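PDB 3KD4: putative protease from Parabacteroides distasonis ATCC 8503, which is of unknown function but is probably exported and may act as a protease. Local coordinates for residues I251-I264 / A283-M297. Numbering follows the deposited sequence. Where two conformers were deposited one is given.
Sequences IRDHILNNLSTCPI and AYGTPLEIAQLLNVM
Ile255 goes as a knob into a hole between Ile290, Leu293, Leu294 and Met297. Its CG1 lies anti to the carbonyl carbon and the chain then runs on extended, which carries CD1 in over the backbone, 3.5 Å from Leu294 CA, and close to the selenium of Met297 (a selenomethionine). The other branch, CG2, faces Ile290 CG2 at 3.9 Å, the two isoleucine side chains lying alongside one another and pointing opposite ways. A turn earlier, Ile251 lays CG2 across Met297 CB at 3.6 Å. The axes of helix segments 251-258 and 287-297 come within 10.2 Å, running roughly antiparallel at 150°.

Beyond the helix, Leu259 drops CD2 onto Leu293 CD2 (3.8 Å), with Val279 of the crossover helix 276-282 also against it. That helix joins strands 260-261 and 284-285 as a beta-alpha-beta crossover. The arrangement is consistent with a transglutaminase-like fold, where the catalytic cysteine typically starts the helix corresponding to 287-300; none lies there here, so a cysteine nucleophile at that place is unlikely. Ser260 N bonds to Ala283 O, Gly285 N to Ser260 O, and Cys262 N to Gly285 O (2.7 Å, nearly straight at 174°).

Thr286 is the N-cap. With chi1 69°, OG1 sits between backbone N and carbonyl carbon and accepts from Glu289 N at 3.1 Å, while Glu289 OE1 takes Thr286 N at 3.0 Å: a capping box, with OE1 also salt-bridged to Arg274. A valine here would probably leave Glu289 N without its capping acceptor and weaken the helix start. The threonine's CG2 touches Ile264 CB and CD1, and Tyr93 also meets its side chain.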
loop_
_atom_site.group_PDB
_atom_site.type_symbol
_atom_site.label_atom_id
_atom_site.label_comp_id
_atom_site.label_asym_id
_atom_site.label_seq_id
_atom_site.Cartn_x
_atom_site.Cartn_y
_atom_site.Cartn_z
ATOM N N ILE A 251 -23.433 11.221 -4.321
ATOM C CA ILE A 251 -22.179 11.799 -4.790
ATOM C C ILE A 251 -21.098 10.711 -4.909
ATOM O O ILE A 251 -20.469 10.548 -5.957
ATOM C CB ILE A 251 -21.705 12.961 -3.892
ATOM C CG1 ILE A 251 -22.738 14.107 -3.870
ATOM C CG2 ILE A 251 -20.295 13.467 -4.334
ATOM C CD1 ILE A 251 -22.985 14.781 -5.200
ATOM N N ARG A 252 -20.897 9.957 -3.839
ATOM C CA ARG A 252 -19.943 8.852 -3.830
ATOM C C ARG A 252 -20.191 7.869 -4.976
ATOM O O ARG A 252 -19.271 7.479 -5.669
ATOM C CB ARG A 252 -20.028 8.114 -2.495
ATOM C CG ARG A 252 -18.905 7.150 -2.224
ATOM C CD ARG A 252 -19.209 6.266 -1.000
ATOM N NE ARG A 252 -20.432 5.524 -1.259
ATOM C CZ ARG A 252 -21.594 5.673 -0.624
ATOM N NH1 ARG A 252 -21.724 6.509 0.415
ATOM N NH2 ARG A 252 -22.647 4.952 -1.024
ATOM N N ASP A 253 -21.437 7.451 -5.158
ATOM C CA ASP A 253 -21.764 6.474 -6.195
ATOM C C ASP A 253 -21.565 7.063 -7.569
ATOM O O ASP A 253 -21.071 6.383 -8.460
ATOM C CB ASP A 253 -23.202 5.981 -6.052
ATOM C CG ASP A 253 -23.392 5.104 -4.817
ATOM O OD1 ASP A 253 -22.375 4.629 -4.262
ATOM O OD2 ASP A 253 -24.548 4.907 -4.396
ATOM N N HIS A 254 -21.947 8.324 -7.762
ATOM C CA HIS A 254 -21.674 8.944 -9.052
ATOM C C HIS A 254 -20.191 8.890 -9.409
ATOM O O HIS A 254 -19.840 8.558 -10.540
ATOM C CB HIS A 254 -22.116 10.382 -9.125
ATOM C CG HIS A 254 -21.949 10.955 -10.496
ATOM N ND1 HIS A 254 -22.865 10.732 -11.505
ATOM C CD2 HIS A 254 -20.944 11.681 -11.046
ATOM C CE1 HIS A 254 -22.441 11.322 -12.610
ATOM N NE2 HIS A 254 -21.284 11.913 -12.355
ATOM N N ILE A 255 -19.331 9.209 -8.435
ATOM C CA ILE A 255 -17.911 9.201 -8.675
ATOM C C ILE A 255 -17.381 7.797 -8.888
ATOM O O ILE A 255 -16.663 7.550 -9.854
ATOM C CB ILE A 255 -17.100 9.977 -7.585
ATOM C CG1 ILE A 255 -17.372 11.473 -7.742
ATOM C CG2 ILE A 255 -15.614 9.718 -7.786
ATOM C CD1 ILE A 255 -17.218 12.332 -6.500
ATOM N N LEU A 256 -17.758 6.876 -8.019
ATOM C CA LEU A 256 -17.348 5.475 -8.155
ATOM C C LEU A 256 -17.781 4.891 -9.493
ATOM O O LEU A 256 -17.037 4.142 -10.101
ATOM C CB LEU A 256 -17.981 4.605 -7.061
ATOM C CG LEU A 256 -17.503 4.681 -5.609
ATOM C CD1 LEU A 256 -18.458 3.810 -4.726
ATOM C CD2 LEU A 256 -16.068 4.214 -5.493
ATOM N N ASN A 257 -18.983 5.223 -9.943
ATOM C CA ASN A 257 -19.509 4.636 -11.174
ATOM C C ASN A 257 -18.978 5.265 -12.434
ATOM O O ASN A 257 -19.084 4.677 -13.477
ATOM C CB ASN A 257 -21.045 4.717 -11.204
ATOM C CG ASN A 257 -21.689 3.796 -10.193
ATOM O OD1 ASN A 257 -21.065 2.835 -9.737
ATOM N ND2 ASN A 257 -22.931 4.097 -9.808
ATOM N N ASN A 258 -18.418 6.462 -12.348
ATOM C CA ASN A 258 -18.080 7.203 -13.546
ATOM C C ASN A 258 -16.621 7.585 -13.710
ATOM O O ASN A 258 -16.245 8.061 -14.760
ATOM C CB ASN A 258 -18.993 8.429 -13.629
ATOM C CG ASN A 258 -20.429 8.036 -13.913
ATOM O OD1 ASN A 258 -20.750 7.734 -15.037
ATOM N ND2 ASN A 258 -21.270 7.981 -12.897
ATOM N N LEU A 259 -15.795 7.381 -12.696
ATOM C CA LEU A 259 -14.376 7.723 -12.791
ATOM C C LEU A 259 -13.568 6.491 -12.498
ATOM O O LEU A 259 -13.833 5.780 -11.531
ATOM C CB LEU A 259 -13.989 8.815 -11.796
ATOM C CG LEU A 259 -14.232 10.260 -12.257
ATOM C CD1 LEU A 259 -15.643 10.754 -11.868
ATOM C CD2 LEU A 259 -13.172 11.179 -11.674
ATOM N N SER A 260 -12.586 6.215 -13.341
ATOM C CA SER A 260 -11.656 5.159 -13.026
ATOM C C SER A 260 -10.423 5.798 -12.365
ATOM O O SER A 260 -10.130 6.983 -12.590
ATOM C CB SER A 260 -11.301 4.398 -14.278
ATOM O OG SER A 260 -10.599 5.251 -15.142
ATOM N N THR A 261 -9.736 5.029 -11.522
ATOM C CA THR A 261 -8.590 5.554 -10.801
ATOM C C THR A 261 -7.316 5.275 -11.558
ATOM O O THR A 261 -7.040 4.155 -11.897
ATOM C CB THR A 261 -8.431 4.963 -9.423
ATOM O OG1 THR A 261 -9.664 5.101 -8.745
ATOM C CG2 THR A 261 -7.338 5.746 -8.619
ATOM N N CYS A 262 -6.553 6.326 -11.788
ATOM C CA CYS A 262 -5.294 6.277 -12.491
ATOM C C CYS A 262 -4.178 6.380 -11.454
ATOM O O CYS A 262 -3.986 7.442 -10.877
ATOM C CB CYS A 262 -5.274 7.483 -13.425
ATOM S SG CYS A 262 -3.980 7.498 -14.585
ATOM N N PRO A 263 -3.447 5.290 -11.201
ATOM C CA PRO A 263 -2.466 5.345 -10.108
ATOM C C PRO A 263 -1.133 6.078 -10.416
ATOM O O PRO A 263 -0.051 5.510 -10.312
ATOM C CB PRO A 263 -2.270 3.868 -9.769
ATOM C CG PRO A 263 -2.426 3.164 -11.107
ATOM C CD PRO A 263 -3.464 3.968 -11.864
ATOM N N ILE A 264 -1.214 7.360 -10.707
ATOM C CA ILE A 264 -0.020 8.155 -10.969
ATOM C C ILE A 264 0.477 8.746 -9.659
ATOM O O ILE A 264 -0.260 9.470 -8.979
ATOM C CB ILE A 264 -0.306 9.245 -11.959
ATOM C CG1 ILE A 264 -0.863 8.603 -13.239
ATOM C CG2 ILE A 264 0.960 10.051 -12.261
ATOM C CD1 ILE A 264 -1.549 9.562 -14.084
ATOM N N ALA A 283 -13.431 11.366 -16.835
ATOM C CA ALA A 283 -13.724 9.993 -16.414
ATOM C C ALA A 283 -12.519 9.125 -15.975
ATOM O O ALA A 283 -12.622 7.887 -15.894
ATOM C CB ALA A 283 -14.490 9.266 -17.523
ATOM N N TYR A 284 -11.377 9.743 -15.720
ATOM C CA TYR A 284 -10.324 9.075 -14.960
ATOM C C TYR A 284 -9.718 10.140 -14.059
ATOM O O TYR A 284 -9.810 11.317 -14.345
ATOM C CB TYR A 284 -9.267 8.411 -15.863
ATOM C CG TYR A 284 -8.526 9.377 -16.748
ATOM C CD1 TYR A 284 -7.368 9.999 -16.322
ATOM C CD2 TYR A 284 -8.987 9.656 -18.030
ATOM C CE1 TYR A 284 -6.707 10.906 -17.139
ATOM C CE2 TYR A 284 -8.332 10.528 -18.851
ATOM C CZ TYR A 284 -7.198 11.159 -18.413
ATOM O OH TYR A 284 -6.572 12.043 -19.265
ATOM N N GLY A 285 -9.128 9.724 -12.954
ATOM C CA GLY A 285 -8.436 10.630 -12.069
ATOM C C GLY A 285 -7.426 9.893 -11.203
ATOM O O GLY A 285 -7.568 8.702 -10.919
ATOM N N THR A 286 -6.411 10.620 -10.774
ATOM C CA THR A 286 -5.465 10.117 -9.780
ATOM C C THR A 286 -6.198 10.067 -8.459
ATOM O O THR A 286 -7.230 10.699 -8.324
ATOM C CB THR A 286 -4.266 11.031 -9.681
ATOM O OG1 THR A 286 -4.668 12.280 -9.100
ATOM C CG2 THR A 286 -3.652 11.255 -11.081
ATOM N N PRO A 287 -5.682 9.300 -7.475
ATOM C CA PRO A 287 -6.293 9.301 -6.150
ATOM C C PRO A 287 -6.498 10.703 -5.583
ATOM O O PRO A 287 -7.536 10.983 -4.999
ATOM C CB PRO A 287 -5.295 8.507 -5.301
ATOM C CG PRO A 287 -4.703 7.519 -6.310
ATOM C CD PRO A 287 -4.554 8.354 -7.567
ATOM N N LEU A 288 -5.520 11.578 -5.805
ATOM C CA LEU A 288 -5.558 12.931 -5.300
ATOM C C LEU A 288 -6.686 13.722 -5.984
ATOM O O LEU A 288 -7.426 14.445 -5.330
ATOM C CB LEU A 288 -4.212 13.613 -5.515
ATOM C CG LEU A 288 -4.062 15.054 -5.026
ATOM C CD1 LEU A 288 -4.248 15.130 -3.503
ATOM C CD2 LEU A 288 -2.673 15.644 -5.463
ATOM N N GLU A 289 -6.788 13.586 -7.296
ATOM C CA GLU A 289 -7.865 14.226 -8.066
ATOM C C GLU A 289 -9.239 13.739 -7.627
ATOM O O GLU A 289 -10.167 14.529 -7.470
ATOM C CB GLU A 289 -7.674 13.967 -9.562
ATOM C CG GLU A 289 -6.608 14.847 -10.192
ATOM C CD GLU A 289 -6.246 14.457 -11.635
ATOM O OE1 GLU A 289 -6.584 13.323 -12.054
ATOM O OE2 GLU A 289 -5.649 15.295 -12.362
ATOM N N ILE A 290 -9.381 12.432 -7.445
ATOM C CA ILE A 290 -10.661 11.874 -7.037
ATOM C C ILE A 290 -11.050 12.323 -5.630
ATOM O O ILE A 290 -12.198 12.728 -5.380
ATOM C CB ILE A 290 -10.670 10.316 -7.199
ATOM C CG1 ILE A 290 -10.574 9.949 -8.689
ATOM C CG2 ILE A 290 -11.939 9.688 -6.574
ATOM C CD1 ILE A 290 -10.251 8.442 -8.955
ATOM N N ALA A 291 -10.088 12.313 -4.726
ATOM C CA ALA A 291 -10.330 12.789 -3.377
ATOM C C ALA A 291 -10.835 14.236 -3.373
ATOM O O ALA A 291 -11.751 14.558 -2.637
ATOM C CB ALA A 291 -9.051 12.681 -2.539
ATOM N N GLN A 292 -10.229 15.103 -4.176
ATOM C CA GLN A 292 -10.618 16.528 -4.204
ATOM C C GLN A 292 -11.943 16.720 -4.891
ATOM O O GLN A 292 -12.742 17.537 -4.454
ATOM C CB GLN A 292 -9.548 17.408 -4.862
ATOM C CG GLN A 292 -9.873 18.909 -4.889
ATOM C CD GLN A 292 -10.047 19.556 -3.525
ATOM O OE1 GLN A 292 -9.851 18.925 -2.496
ATOM N NE2 GLN A 292 -10.398 20.846 -3.524
ATOM N N LEU A 293 -12.195 15.955 -5.953
ATOM C CA LEU A 293 -13.490 16.023 -6.639
ATOM C C LEU A 293 -14.660 15.673 -5.686
ATOM O O LEU A 293 -15.681 16.384 -5.587
ATOM C CB LEU A 293 -13.487 15.086 -7.852
ATOM C CG LEU A 293 -14.816 15.050 -8.613
ATOM C CD1 LEU A 293 -15.197 16.489 -9.049
ATOM C CD2 LEU A 293 -14.794 14.067 -9.826
ATOM N N LEU A 294 -14.494 14.577 -4.969
ATOM C CA LEU A 294 -15.486 14.126 -4.004
ATOM C C LEU A 294 -15.669 15.196 -2.904
ATOM O O LEU A 294 -16.774 15.579 -2.568
ATOM C CB LEU A 294 -14.992 12.795 -3.429
ATOM C CG LEU A 294 -15.765 12.049 -2.347
ATOM C CD1 LEU A 294 -17.198 11.701 -2.805
ATOM C CD2 LEU A 294 -14.960 10.800 -1.907
ATOM N N ASN A 295 -14.557 15.681 -2.349
ATOM C CA ASN A 295 -14.602 16.757 -1.357
ATOM C C ASN A 295 -15.347 18.015 -1.860
ATOM O O ASN A 295 -16.228 18.548 -1.161
ATOM C CB ASN A 295 -13.158 17.096 -0.947
ATOM C CG ASN A 295 -13.088 18.163 0.115
ATOM O OD1 ASN A 295 -13.736 18.069 1.155
ATOM N ND2 ASN A 295 -12.321 19.202 -0.162
ATOM N N VAL A 296 -15.021 18.471 -3.062
ATOM C CA VAL A 296 -15.677 19.654 -3.644
ATOM C C VAL A 296 -17.184 19.407 -3.804
ATOM O O VAL A 296 -18.008 20.247 -3.462
ATOM C CB VAL A 296 -15.077 20.006 -5.007
ATOM C CG1 VAL A 296 -15.982 20.977 -5.784
ATOM C CG2 VAL A 296 -13.639 20.574 -4.825
HETATM N N MSE A 297 -17.538 18.227 -4.281
HETATM C CA MSE A 297 -18.943 17.928 -4.557
HETATM C C MSE A 297 -19.713 17.741 -3.252
HETATM O O MSE A 297 -20.816 18.287 -3.093
HETATM C CB MSE A 297 -19.047 16.706 -5.457
HETATM C CG MSE A 297 -18.548 16.982 -6.835
HETATM SE SE MSE A 297 -18.835 15.506 -8.117
HETATM C CE MSE A 297 -20.729 15.900 -8.456
#